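Local coordinates for allophycocyanin beta-18 subunit apoprotein (Chroococcidiopsis thermalis PCC 7203, PDB 6HRK) that binds biliverdin IX alpha and serves as a far-red fluorescent biliprotein, derived from a far-red induced allophycocyanin subunit of a thermophilic cyanobacterium, at residues A[5-10]-A[120-125]. The protein carries 18 engineered substitutions. Numbering follows the deposited sequence.
Engineered in segment 120-125: A121 (natural residue Thr).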
loop_
_atom_site.group_PDB
_atom_site.type_symbol
_atom_site.label_atom_id
_atom_site.label_comp_id
_atom_site.label_asym_id
_atom_site.label_seq_id
_atom_site.Cartn_x
_atom_site.Cartn_y
_atom_site.Cartn_z
ATOM N N GLU A 5 6.559 19.303 9.466
ATOM C CA GLU A 5 7.943 18.814 9.555
ATOM C C GLU A 5 8.009 17.292 9.704
ATOM O O GLU A 5 8.816 16.642 9.035
ATOM C CB GLU A 5 8.710 19.491 10.701
ATOM C CG GLU A 5 9.115 20.932 10.408
ATOM C CD GLU A 5 10.185 21.463 11.352
ATOM O OE1 GLU A 5 11.217 20.783 11.545
ATOM O OE2 GLU A 5 10.001 22.574 11.892
ATOM N N LYS A 6 7.166 16.735 10.576
ATOM C CA LYS A 6 7.080 15.272 10.754
ATOM C C LYS A 6 6.522 14.562 9.516
ATOM O O LYS A 6 6.959 13.459 9.188
ATOM C CB LYS A 6 6.264 14.886 12.006
ATOM C CG LYS A 6 7.112 14.368 13.165
ATOM C CD LYS A 6 6.260 13.789 14.288
ATOM C CE LYS A 6 7.049 12.820 15.162
ATOM N NZ LYS A 6 8.179 13.461 15.889
ATOM N N ARG A 7 5.562 15.195 8.842
ATOM C CA ARG A 7 5.010 14.682 7.576
ATOM C C ARG A 7 6.068 14.568 6.474
ATOM O O ARG A 7 6.060 13.613 5.696
ATOM C CB ARG A 7 3.842 15.558 7.106
ATOM C CG ARG A 7 2.599 15.376 7.958
ATOM C CD ARG A 7 1.539 16.434 7.703
ATOM N NE ARG A 7 0.340 16.159 8.496
ATOM C CZ ARG A 7 -0.568 15.214 8.231
ATOM N NH1 ARG A 7 -0.457 14.420 7.163
ATOM N NH2 ARG A 7 -1.609 15.060 9.047
ATOM N N VAL A 8 6.964 15.551 6.417
ATOM C CA VAL A 8 8.131 15.514 5.527
ATOM C C VAL A 8 9.124 14.431 5.975
ATOM O O VAL A 8 9.663 13.698 5.138
ATOM C CB VAL A 8 8.817 16.905 5.451
ATOM C CG1 VAL A 8 10.205 16.826 4.830
ATOM C CG2 VAL A 8 7.948 17.876 4.661
ATOM N N GLN A 9 9.366 14.346 7.283
ATOM C CA GLN A 9 10.254 13.325 7.859
ATOM C C GLN A 9 9.766 11.895 7.594
ATOM O O GLN A 9 10.579 10.999 7.359
ATOM C CB GLN A 9 10.418 13.546 9.367
ATOM N N VAL A 10 8.448 11.693 7.629
ATOM C CA VAL A 10 7.839 10.390 7.337
ATOM C C VAL A 10 8.069 9.971 5.885
ATOM O O VAL A 10 8.513 8.854 5.627
ATOM C CB VAL A 10 6.319 10.383 7.651
ATOM C CG1 VAL A 10 5.624 9.167 7.038
ATOM C CG2 VAL A 10 6.088 10.423 9.159
ATOM N N ILE A 120 2.478 8.672 16.148
ATOM C CA ILE A 120 2.334 8.599 14.692
ATOM C C ILE A 120 1.044 7.843 14.351
ATOM O O ILE A 120 1.062 6.653 14.021
ATOM C CB ILE A 120 3.578 7.929 14.042
ATOM C CG1 ILE A 120 4.867 8.687 14.407
ATOM C CG2 ILE A 120 3.433 7.838 12.526
ATOM C CD1 ILE A 120 4.893 10.148 13.997
ATOM N N ALA A 121 -0.076 8.553 14.470
ATOM C CA ALA A 121 -1.397 8.050 14.074
ATOM C C ALA A 121 -1.793 8.540 12.676
ATOM O O ALA A 121 -2.378 7.782 11.898
ATOM C CB ALA A 121 -2.443 8.469 15.094
ATOM N N PHE A 122 -1.479 9.805 12.379
ATOM C CA PHE A 122 -1.728 10.437 11.060
ATOM C C PHE A 122 -1.249 9.654 9.823
ATOM O O PHE A 122 -1.826 9.795 8.744
ATOM C CB PHE A 122 -1.127 11.856 11.023
ATOM C CG PHE A 122 0.383 11.890 11.041
ATOM C CD1 PHE A 122 1.110 11.860 9.850
ATOM C CD2 PHE A 122 1.081 11.969 12.244
ATOM C CE1 PHE A 122 2.498 11.893 9.862
ATOM C CE2 PHE A 122 2.468 12.004 12.261
ATOM C CZ PHE A 122 3.179 11.965 11.069
ATOM N N VAL A 123 -0.186 8.865 9.982
ATOM C CA VAL A 123 0.344 8.001 8.913
ATOM C C VAL A 123 -0.671 6.969 8.403
ATOM O O VAL A 123 -0.650 6.629 7.222
ATOM C CB VAL A 123 1.668 7.315 9.366
ATOM C CG1 VAL A 123 2.062 6.130 8.484
ATOM C CG2 VAL A 123 2.785 8.345 9.381
ATOM N N ASP A 124 -1.548 6.490 9.284
ATOM C CA ASP A 124 -2.553 5.471 8.935
ATOM C C ASP A 124 -3.520 5.909 7.824
ATOM O O ASP A 124 -3.865 5.115 6.946
ATOM C CB ASP A 124 -3.372 5.080 10.178
ATOM C CG ASP A 124 -2.538 4.388 11.256
ATOM O OD1 ASP A 124 -1.290 4.479 11.223
ATOM O OD2 ASP A 124 -3.142 3.754 12.148
ATOM N N GLU A 125 -3.934 7.174 7.877
ATOM C CA GLU A 125 -5.039 7.715 7.060
ATOM C C GLU A 125 -5.132 7.244 5.588
ATOM O O GLU A 125 -6.140 6.638 5.214
ATOM C CB GLU A 125 -5.055 9.254 7.165
ATOM C CG GLU A 125 -5.847 9.972 6.083
ATOM C CD GLU A 125 -6.017 11.451 6.347
ATOM O OE1 GLU A 125 -5.285 12.033 7.178
ATOM O OE2 GLU A 125 -6.893 12.031 5.685
#
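F122 reaches out of the loop 120-125 to meet the side chains of R7 and V10 on one flank of helix 4-16, a worked example of how an aromatic side chain can carry much of the packing of a loop on a helix. Its CG stands between the backbone N and the carbonyl carbon (chi1 69°), and the ring extends toward the helix. The tip of the ring, CZ, meets CG2 of V10 at 3.8 Å. R7 runs antiparallel to F122, alongside the CD1 and CE1 side of the ring: its extended chain brings CG to 4.0 Å from CE1 of F122, while NH2 ends 3.8 Å from CB of F122. The ring atom CD1 sits over one face of the guanidinium, displaced from its centre, and the two planes are inclined by 46°, too steep for a parallel stack. R7 NH1 donates a hydrogen bond to the backbone oxygen of I67, which helps fix the guanidinium beside the ring. In the helical, globin-related fold of phycobilisome proteins, this packing ties the N-terminal helix to the link between helices 94-115 and 125-134. An alanine in place of F122 would probably open a gap where the ring meets V10 CG2 and the R7 chain, and leave that face of the guanidinium without the ring atom over it. Deeper in, V10 CG1 touches CG2 of V123 at 3.8 Å, and L112 of helix 94-115 packs against both valines. Nearer the surface, the aliphatic part of K6 crosses the end of I120, with CE 3.6 Å from CD1 of I120.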